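Local coordinates for protein nicotinate phosphoribosyltransferase (Porphyromonas gingivalis, PDB 2IM5) that probably catalyses the ATP-assisted joining of nicotinate to phosphoribosyl diphosphate, giving nicotinate mononucleotide for NAD biosynthesis, at residues L12-F25 against V207-H219. Sequence-based numbering, arbitrary orientation.
Sequences LYKFTTGYAYAKLF and VSGTHPHEWIQFH
Glu214 pushes its carboxylate among Tyr13, Lys14, Thr17 and Tyr21, a knob in a hole on helix 12-24. Its OE2 receives Lys14 NZ in a salt bridge of 2.7 Å through the syn lone pair; OE1 takes Tyr21 OH at 2.8 Å through the anti lone pair. Lys14 starts out away from 207-219, and bends at chi2 and chi3 bring NZ back. Packing is close toward the C-terminal end of helix 12-24, in an aromatic cluster. Phe218 CE2 stands over the centre of the Phe25 ring, 3.5 Å from Phe25 CD2, while an edge of Tyr21 meets the face of Phe218, planes at 77°. Trp215, with CG trans to its backbone N (chi1 177°), lays CZ3 3.6 Å from Ala20 CB. The other end is more open: a water accepts from Tyr13 N and bonds weakly to Ser208 O, and partly exposed Tyr13 and Pro212 still meet closely, CD1 to CB 3.5 Å. Leu12 CD2 lies against Gly209 N at 3.7 Å, Val207 CG2 beside it. The contact joins the N-terminal domain to the helix starting near His213, a predicted autophosphorylation site, unmodified here. Lys14 also salt-bridges Glu120, and Thr117 OG1 hydrogen-bonds Glu214 OE1; three polar partners would restrict the buried carboxylate's rotation and, despite the shared lysine, probably favour its charged form.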
ATOM      1  N   LEU A  12      -0.192  -1.947  -7.184  1.00 17.50           N
ATOM      2  CA  LEU A  12      -0.572  -0.909  -8.130  1.00 17.58           C
ATOM      3  C   LEU A  12      -0.063   0.467  -7.711  1.00 17.10           C
ATOM      4  O   LEU A  12       0.464   1.215  -8.528  1.00 18.17           O
ATOM      5  CB  LEU A  12      -2.094  -0.854  -8.260  1.00 15.18           C
ATOM      6  CG  LEU A  12      -2.626   0.350  -9.046  1.00 16.10           C
ATOM      7  CD1 LEU A  12      -2.183   0.241 -10.502  1.00 13.85           C
ATOM      8  CD2 LEU A  12      -4.150   0.406  -8.946  1.00 15.95           C
ATOM      9  N   TYR A  13      -0.202   0.792  -6.430  1.00 17.36           N
ATOM     10  CA  TYR A  13       0.207   2.107  -5.963  1.00 17.25           C
ATOM     11  C   TYR A  13       1.677   2.431  -6.182  1.00 17.53           C
ATOM     12  O   TYR A  13       2.050   3.603  -6.215  1.00 17.71           O
ATOM     13  CB  TYR A  13      -0.192   2.303  -4.491  1.00 18.85           C
ATOM     14  CG  TYR A  13       0.696   1.631  -3.464  1.00 20.90           C
ATOM     15  CD1 TYR A  13       1.873   2.241  -3.020  1.00 20.39           C
ATOM     16  CD2 TYR A  13       0.337   0.405  -2.902  1.00 20.68           C
ATOM     17  CE1 TYR A  13       2.664   1.649  -2.038  1.00 20.55           C
ATOM     18  CE2 TYR A  13       1.122  -0.199  -1.920  1.00 22.29           C
ATOM     19  CZ  TYR A  13       2.285   0.431  -1.489  1.00 23.28           C
ATOM     20  OH  TYR A  13       3.058  -0.152  -0.501  1.00 23.38           O
ATOM     21  N   LYS A  14       2.514   1.410  -6.341  1.00 17.87           N
ATOM     22  CA  LYS A  14       3.932   1.652  -6.578  1.00 16.69           C
ATOM     23  C   LYS A  14       4.093   2.309  -7.950  1.00 18.24           C
ATOM     24  O   LYS A  14       4.917   3.211  -8.123  1.00 18.56           O
ATOM     25  CB  LYS A  14       4.722   0.340  -6.506  1.00 18.39           C
ATOM     26  CG  LYS A  14       4.651  -0.362  -5.136  1.00 20.62           C
ATOM     27  CD  LYS A  14       5.660   0.171  -4.108  1.00 20.28           C
ATOM     28  CE  LYS A  14       5.439   1.643  -3.747  1.00 21.15           C
ATOM     29  NZ  LYS A  14       6.293   2.089  -2.599  1.00 19.96           N
ATOM     30  N   PHE A  15       3.292   1.873  -8.924  1.00 17.77           N
ATOM     31  CA  PHE A  15       3.361   2.452 -10.265  1.00 17.76           C
ATOM     32  C   PHE A  15       2.667   3.809 -10.350  1.00 17.41           C
ATOM     33  O   PHE A  15       3.188   4.736 -10.971  1.00 20.54           O
ATOM     34  CB  PHE A  15       2.742   1.517 -11.311  1.00 17.54           C
ATOM     35  CG  PHE A  15       3.522   0.257 -11.542  1.00 19.71           C
ATOM     36  CD1 PHE A  15       4.903   0.285 -11.657  1.00 19.32           C
ATOM     37  CD2 PHE A  15       2.869  -0.961 -11.675  1.00 22.92           C
ATOM     38  CE1 PHE A  15       5.626  -0.881 -11.901  1.00 18.24           C
ATOM     39  CE2 PHE A  15       3.589  -2.134 -11.921  1.00 23.37           C
ATOM     40  CZ  PHE A  15       4.971  -2.088 -12.034  1.00 19.62           C
ATOM     41  N   THR A  16       1.494   3.939  -9.738  1.00 15.54           N
ATOM     42  CA  THR A  16       0.777   5.208  -9.795  1.00 14.69           C
ATOM     43  C   THR A  16       1.528   6.310  -9.052  1.00 14.50           C
ATOM     44  O   THR A  16       1.565   7.461  -9.496  1.00 15.96           O
ATOM     45  CB  THR A  16      -0.667   5.085  -9.234  1.00 12.82           C
ATOM     46  OG1 THR A  16      -0.624   4.647  -7.868  1.00 14.63           O
ATOM     47  CG2 THR A  16      -1.467   4.086 -10.056  1.00 11.62           C
ATOM     48  N   THR A  17       2.128   5.967  -7.919  1.00 14.13           N
ATOM     49  CA  THR A  17       2.892   6.953  -7.164  1.00 15.52           C
ATOM     50  C   THR A  17       4.230   7.145  -7.864  1.00 14.14           C
ATOM     51  O   THR A  17       4.785   8.239  -7.873  1.00 17.12           O
ATOM     52  CB  THR A  17       3.131   6.488  -5.725  1.00 16.18           C
ATOM     53  OG1 THR A  17       1.881   6.081  -5.164  1.00 17.87           O
ATOM     54  CG2 THR A  17       3.716   7.622  -4.877  1.00 15.88           C
ATOM     55  N   GLY A  18       4.740   6.069  -8.454  1.00 14.70           N
ATOM     56  CA  GLY A  18       6.006   6.148  -9.163  1.00 13.46           C
ATOM     57  C   GLY A  18       5.919   7.127 -10.321  1.00 12.54           C
ATOM     58  O   GLY A  18       6.856   7.894 -10.557  1.00 15.23           O
ATOM     59  N   TYR A  19       4.809   7.109 -11.053  1.00 10.81           N
ATOM     60  CA  TYR A  19       4.646   8.036 -12.174  1.00 11.51           C
ATOM     61  C   TYR A  19       4.421   9.443 -11.643  1.00 11.68           C
ATOM     62  O   TYR A  19       4.923  10.415 -12.208  1.00 13.67           O
ATOM     63  CB  TYR A  19       3.479   7.634 -13.082  1.00 10.82           C
ATOM     64  CG  TYR A  19       3.160   8.701 -14.107  1.00 11.87           C
ATOM     65  CD1 TYR A  19       4.140   9.166 -14.979  1.00 11.90           C
ATOM     66  CD2 TYR A  19       1.903   9.306 -14.148  1.00 13.94           C
ATOM     67  CE1 TYR A  19       3.885  10.217 -15.856  1.00 12.40           C
ATOM     68  CE2 TYR A  19       1.636  10.358 -15.025  1.00 12.43           C
ATOM     69  CZ  TYR A  19       2.630  10.810 -15.870  1.00 11.09           C
ATOM     70  OH  TYR A  19       2.378  11.858 -16.719  1.00 12.09           O
ATOM     71  N   ALA A  20       3.672   9.558 -10.552  1.00 11.62           N
ATOM     72  CA  ALA A  20       3.437  10.873  -9.964  1.00 12.30           C
ATOM     73  C   ALA A  20       4.786  11.512  -9.608  1.00 12.54           C
ATOM     74  O   ALA A  20       4.988  12.703  -9.851  1.00 11.35           O
ATOM     75  CB  ALA A  20       2.554  10.761  -8.727  1.00 10.44           C
ATOM     76  N   TYR A  21       5.704  10.731  -9.032  1.00 12.57           N
ATOM     77  CA  TYR A  21       7.030  11.271  -8.692  1.00 14.88           C
ATOM     78  C   TYR A  21       7.808  11.609  -9.973  1.00 15.60           C
ATOM     79  O   TYR A  21       8.440  12.662 -10.077  1.00 15.85           O
ATOM     80  CB  TYR A  21       7.876  10.267  -7.900  1.00 13.16           C
ATOM     81  CG  TYR A  21       7.416   9.956  -6.496  1.00 13.56           C
ATOM     82  CD1 TYR A  21       7.089  10.973  -5.602  1.00 11.96           C
ATOM     83  CD2 TYR A  21       7.381   8.641  -6.040  1.00 11.99           C
ATOM     84  CE1 TYR A  21       6.740  10.683  -4.278  1.00 16.47           C
ATOM     85  CE2 TYR A  21       7.035   8.336  -4.723  1.00 15.53           C
ATOM     86  CZ  TYR A  21       6.718   9.358  -3.847  1.00 16.62           C
ATOM     87  OH  TYR A  21       6.399   9.048  -2.546  1.00 17.13           O
ATOM     88  N   ALA A  22       7.759  10.698 -10.941  1.00 15.30           N
ATOM     89  CA  ALA A  22       8.471  10.877 -12.201  1.00 15.05           C
ATOM     90  C   ALA A  22       8.027  12.133 -12.947  1.00 14.59           C
ATOM     91  O   ALA A  22       8.832  12.787 -13.619  1.00 14.02           O
ATOM     92  CB  ALA A  22       8.280   9.653 -13.081  1.00 13.12           C
ATOM     93  N   LYS A  23       6.750  12.476 -12.829  1.00 13.93           N
ATOM     94  CA  LYS A  23       6.241  13.654 -13.512  1.00 13.19           C
ATOM     95  C   LYS A  23       6.521  14.946 -12.771  1.00 13.74           C
ATOM     96  O   LYS A  23       7.089  15.882 -13.333  1.00 13.48           O
ATOM     97  CB  LYS A  23       4.730  13.561 -13.723  1.00 14.47           C
ATOM     98  CG  LYS A  23       4.165  14.821 -14.389  1.00 13.87           C
ATOM     99  CD  LYS A  23       2.654  14.852 -14.455  1.00 13.25           C
ATOM    100  CE  LYS A  23       2.193  16.084 -15.243  1.00 14.17           C
ATOM    101  NZ  LYS A  23       0.715  16.248 -15.235  1.00 17.45           N
ATOM    102  N   LEU A  24       6.125  14.992 -11.502  1.00 12.59           N
ATOM    103  CA  LEU A  24       6.281  16.200 -10.708  1.00 12.41           C
ATOM    104  C   LEU A  24       7.546  16.365  -9.877  1.00 13.23           C
ATOM    105  O   LEU A  24       7.951  17.498  -9.614  1.00 14.94           O
ATOM    106  CB  LEU A  24       5.062  16.369  -9.799  1.00 10.15           C
ATOM    107  CG  LEU A  24       3.689  16.449 -10.488  1.00 10.53           C
ATOM    108  CD1 LEU A  24       2.594  16.499  -9.400  1.00  9.22           C
ATOM    109  CD2 LEU A  24       3.613  17.709 -11.382  1.00  6.60           C
ATOM    110  N   PHE A  25       8.178  15.266  -9.473  1.00 11.97           N
ATOM    111  CA  PHE A  25       9.388  15.345  -8.649  1.00 12.29           C
ATOM    112  C   PHE A  25      10.501  14.417  -9.140  1.00 14.74           C
ATOM    113  O   PHE A  25      11.061  13.640  -8.361  1.00 16.51           O
ATOM    114  CB  PHE A  25       9.032  14.986  -7.205  1.00 14.01           C
ATOM    115  CG  PHE A  25       7.882  15.776  -6.659  1.00 13.83           C
ATOM    116  CD1 PHE A  25       8.030  17.130  -6.362  1.00 14.47           C
ATOM    117  CD2 PHE A  25       6.636  15.184  -6.496  1.00 11.85           C
ATOM    118  CE1 PHE A  25       6.936  17.891  -5.914  1.00 16.29           C
ATOM    119  CE2 PHE A  25       5.540  15.930  -6.047  1.00 15.38           C
ATOM    120  CZ  PHE A  25       5.690  17.288  -5.757  1.00 14.50           C
ATOM    121  N   VAL A 207      -7.211  -4.108 -11.566  1.00 19.66           N
ATOM    122  CA  VAL A 207      -6.197  -3.780 -10.576  1.00 20.16           C
ATOM    123  C   VAL A 207      -6.929  -2.861  -9.612  1.00 21.15           C
ATOM    124  O   VAL A 207      -7.849  -2.154 -10.013  1.00 22.92           O
ATOM    125  CB  VAL A 207      -4.981  -3.042 -11.176  1.00 19.66           C
ATOM    126  CG1 VAL A 207      -4.201  -3.983 -12.077  1.00 19.68           C
ATOM    127  CG2 VAL A 207      -5.437  -1.811 -11.945  1.00 21.00           C
ATOM    128  N   SER A 208      -6.533  -2.866  -8.349  1.00 20.99           N
ATOM    129  CA  SER A 208      -7.196  -2.040  -7.354  1.00 22.29           C
ATOM    130  C   SER A 208      -6.202  -1.458  -6.359  1.00 23.83           C
ATOM    131  O   SER A 208      -5.284  -2.147  -5.912  1.00 24.59           O
ATOM    132  CB  SER A 208      -8.244  -2.889  -6.624  1.00 23.09           C
ATOM    133  OG  SER A 208      -8.817  -2.207  -5.531  1.00 24.00           O
ATOM    134  N   GLY A 209      -6.386  -0.189  -6.011  1.00 25.51           N
ATOM    135  CA  GLY A 209      -5.488   0.448  -5.063  1.00 28.50           C
ATOM    136  C   GLY A 209      -5.723   1.943  -4.948  1.00 30.80           C
ATOM    137  O   GLY A 209      -6.497   2.521  -5.710  1.00 31.88           O
ATOM    138  N   THR A 210      -5.059   2.575  -3.987  1.00 31.22           N
ATOM    139  CA  THR A 210      -5.198   4.015  -3.783  1.00 31.06           C
ATOM    140  C   THR A 210      -3.801   4.593  -3.643  1.00 29.06           C
ATOM    141  O   THR A 210      -2.837   3.844  -3.558  1.00 29.37           O
ATOM    142  CB  THR A 210      -5.959   4.325  -2.478  1.00 32.46           C
ATOM    143  OG1 THR A 210      -5.162   3.921  -1.355  1.00 30.95           O
ATOM    144  CG2 THR A 210      -7.286   3.582  -2.443  1.00 31.55           C
ATOM    145  N   HIS A 211      -3.685   5.916  -3.617  1.00 27.57           N
ATOM    146  CA  HIS A 211      -2.370   6.522  -3.443  1.00 27.28           C
ATOM    147  C   HIS A 211      -1.957   6.081  -2.032  1.00 25.03           C
ATOM    148  O   HIS A 211      -2.810   5.794  -1.191  1.00 25.23           O
ATOM    149  CB  HIS A 211      -2.451   8.050  -3.543  1.00 27.01           C
ATOM    150  CG  HIS A 211      -3.027   8.708  -2.328  1.00 30.39           C
ATOM    151  ND1 HIS A 211      -2.363   8.750  -1.118  1.00 31.81           N
ATOM    152  CD2 HIS A 211      -4.211   9.332  -2.127  1.00 30.74           C
ATOM    153  CE1 HIS A 211      -3.115   9.367  -0.225  1.00 31.02           C
ATOM    154  NE2 HIS A 211      -4.241   9.730  -0.810  1.00 32.27           N
ATOM    155  N   PRO A 212      -0.651   6.013  -1.757  1.00 23.93           N
ATOM    156  CA  PRO A 212      -0.181   5.590  -0.435  1.00 22.16           C
ATOM    157  C   PRO A 212       0.132   6.749   0.507  1.00 21.37           C
ATOM    158  O   PRO A 212       0.078   7.922   0.111  1.00 20.10           O
ATOM    159  CB  PRO A 212       1.065   4.804  -0.776  1.00 22.97           C
ATOM    160  CG  PRO A 212       1.669   5.704  -1.851  1.00 23.68           C
ATOM    161  CD  PRO A 212       0.468   6.085  -2.712  1.00 23.57           C
ATOM    162  N   HIS A 213       0.477   6.400   1.748  1.00 18.89           N
ATOM    163  CA  HIS A 213       0.834   7.380   2.761  1.00 18.42           C
ATOM    164  C   HIS A 213       2.108   8.120   2.368  1.00 17.93           C
ATOM    165  O   HIS A 213       2.233   9.309   2.652  1.00 18.19           O
ATOM    166  CB  HIS A 213       1.074   6.706   4.117  1.00 20.36           C
ATOM    167  CG  HIS A 213      -0.166   6.194   4.778  1.00 20.82           C
ATOM    168  ND1 HIS A 213      -1.147   7.026   5.273  1.00 23.69           N
ATOM    169  CD2 HIS A 213      -0.587   4.932   5.024  1.00 22.28           C
ATOM    170  CE1 HIS A 213      -2.119   6.300   5.795  1.00 21.84           C
ATOM    171  NE2 HIS A 213      -1.804   5.026   5.656  1.00 23.64           N
ATOM    172  N   GLU A 214       3.048   7.423   1.722  1.00 17.42           N
ATOM    173  CA  GLU A 214       4.319   8.049   1.342  1.00 17.66           C
ATOM    174  C   GLU A 214       4.125   9.301   0.487  1.00 17.48           C
ATOM    175  O   GLU A 214       4.903  10.250   0.589  1.00 17.39           O
ATOM    176  CB  GLU A 214       5.240   7.056   0.608  1.00 17.22           C
ATOM    177  CG  GLU A 214       4.712   6.541  -0.716  1.00 19.11           C
ATOM    178  CD  GLU A 214       5.737   5.704  -1.483  1.00 20.90           C
ATOM    179  OE1 GLU A 214       6.675   6.284  -2.077  1.00 21.77           O
ATOM    180  OE2 GLU A 214       5.605   4.463  -1.490  1.00 21.53           O
ATOM    181  N   TRP A 215       3.084   9.300  -0.342  1.00 16.78           N
ATOM    182  CA  TRP A 215       2.794  10.442  -1.206  1.00 17.24           C
ATOM    183  C   TRP A 215       2.496  11.661  -0.349  1.00 16.60           C
ATOM    184  O   TRP A 215       3.047  12.732  -0.580  1.00 17.87           O
ATOM    185  CB  TRP A 215       1.604  10.129  -2.121  1.00 16.53           C
ATOM    186  CG  TRP A 215       1.171  11.266  -3.005  1.00 17.06           C
ATOM    187  CD1 TRP A 215      -0.025  11.930  -2.955  1.00 16.12           C
ATOM    188  CD2 TRP A 215       1.913  11.856  -4.091  1.00 15.80           C
ATOM    189  NE1 TRP A 215      -0.075  12.889  -3.940  1.00 16.71           N
ATOM    190  CE2 TRP A 215       1.098  12.866  -4.650  1.00 15.81           C
ATOM    191  CE3 TRP A 215       3.181  11.628  -4.641  1.00 15.47           C
ATOM    192  CZ2 TRP A 215       1.511  13.647  -5.735  1.00 15.86           C
ATOM    193  CZ3 TRP A 215       3.598  12.409  -5.722  1.00 18.05           C
ATOM    194  CH2 TRP A 215       2.761  13.407  -6.257  1.00 17.72           C
ATOM    195  N   ILE A 216       1.643  11.491   0.657  1.00 16.54           N
ATOM    196  CA  ILE A 216       1.295  12.595   1.552  1.00 16.78           C
ATOM    197  C   ILE A 216       2.502  12.972   2.411  1.00 15.93           C
ATOM    198  O   ILE A 216       2.794  14.141   2.617  1.00 15.69           O
ATOM    199  CB  ILE A 216       0.148  12.216   2.513  1.00 17.20           C
ATOM    200  CG1 ILE A 216      -1.030  11.623   1.744  1.00 19.19           C
ATOM    201  CG2 ILE A 216      -0.292  13.436   3.292  1.00 17.58           C
ATOM    202  CD1 ILE A 216      -1.637  12.543   0.759  1.00 20.57           C
ATOM    203  N   GLN A 217       3.189  11.960   2.929  1.00 16.71           N
ATOM    204  CA  GLN A 217       4.359  12.169   3.778  1.00 16.09           C
ATOM    205  C   GLN A 217       5.462  12.946   3.056  1.00 15.80           C
ATOM    206  O   GLN A 217       6.139  13.776   3.650  1.00 15.38           O
ATOM    207  CB  GLN A 217       4.895  10.820   4.226  1.00 16.15           C
ATOM    208  CG  GLN A 217       4.012  10.109   5.220  1.00 16.86           C
ATOM    209  CD  GLN A 217       4.586   8.759   5.610  1.00 20.43           C
ATOM    210  OE1 GLN A 217       4.500   7.796   4.848  1.00 22.35           O
ATOM    211  NE2 GLN A 217       5.202   8.690   6.785  1.00 21.05           N
ATOM    212  N   PHE A 218       5.653  12.653   1.772  1.00 15.75           N
ATOM    213  CA  PHE A 218       6.660  13.355   0.990  1.00 15.83           C
ATOM    214  C   PHE A 218       6.292  14.838   1.000  1.00 16.74           C
ATOM    215  O   PHE A 218       7.140  15.693   1.249  1.00 16.15           O
ATOM    216  CB  PHE A 218       6.685  12.830  -0.446  1.00 14.51           C
ATOM    217  CG  PHE A 218       7.561  13.627  -1.367  1.00 16.90           C
ATOM    218  CD1 PHE A 218       8.949  13.550  -1.270  1.00 15.87           C
ATOM    219  CD2 PHE A 218       6.999  14.472  -2.327  1.00 15.47           C
ATOM    220  CE1 PHE A 218       9.767  14.303  -2.117  1.00 16.50           C
ATOM    221  CE2 PHE A 218       7.810  15.229  -3.177  1.00 16.55           C
ATOM    222  CZ  PHE A 218       9.192  15.145  -3.075  1.00 17.23           C
ATOM    223  N   HIS A 219       5.013  15.128   0.752  1.00 17.09           N
ATOM    224  CA  HIS A 219       4.538  16.507   0.718  1.00 16.87           C
ATOM    225  C   HIS A 219       4.670  17.177   2.082  1.00 17.99           C
ATOM    226  O   HIS A 219       4.951  18.370   2.170  1.00 17.33           O
ATOM    227  CB  HIS A 219       3.084  16.549   0.227  1.00 16.45           C
ATOM    228  CG  HIS A 219       2.942  16.290  -1.243  1.00 16.31           C
ATOM    229  ND1 HIS A 219       2.866  17.303  -2.174  1.00 19.43           N
ATOM    230  CD2 HIS A 219       2.911  15.133  -1.947  1.00 15.15           C
ATOM    231  CE1 HIS A 219       2.795  16.782  -3.387  1.00 16.01           C
ATOM    232  NE2 HIS A 219       2.821  15.467  -3.276  1.00 17.11           N
TER
HETATM  233  O   HOH W   1      -2.197  -0.770  -5.014  1.00 25.14           O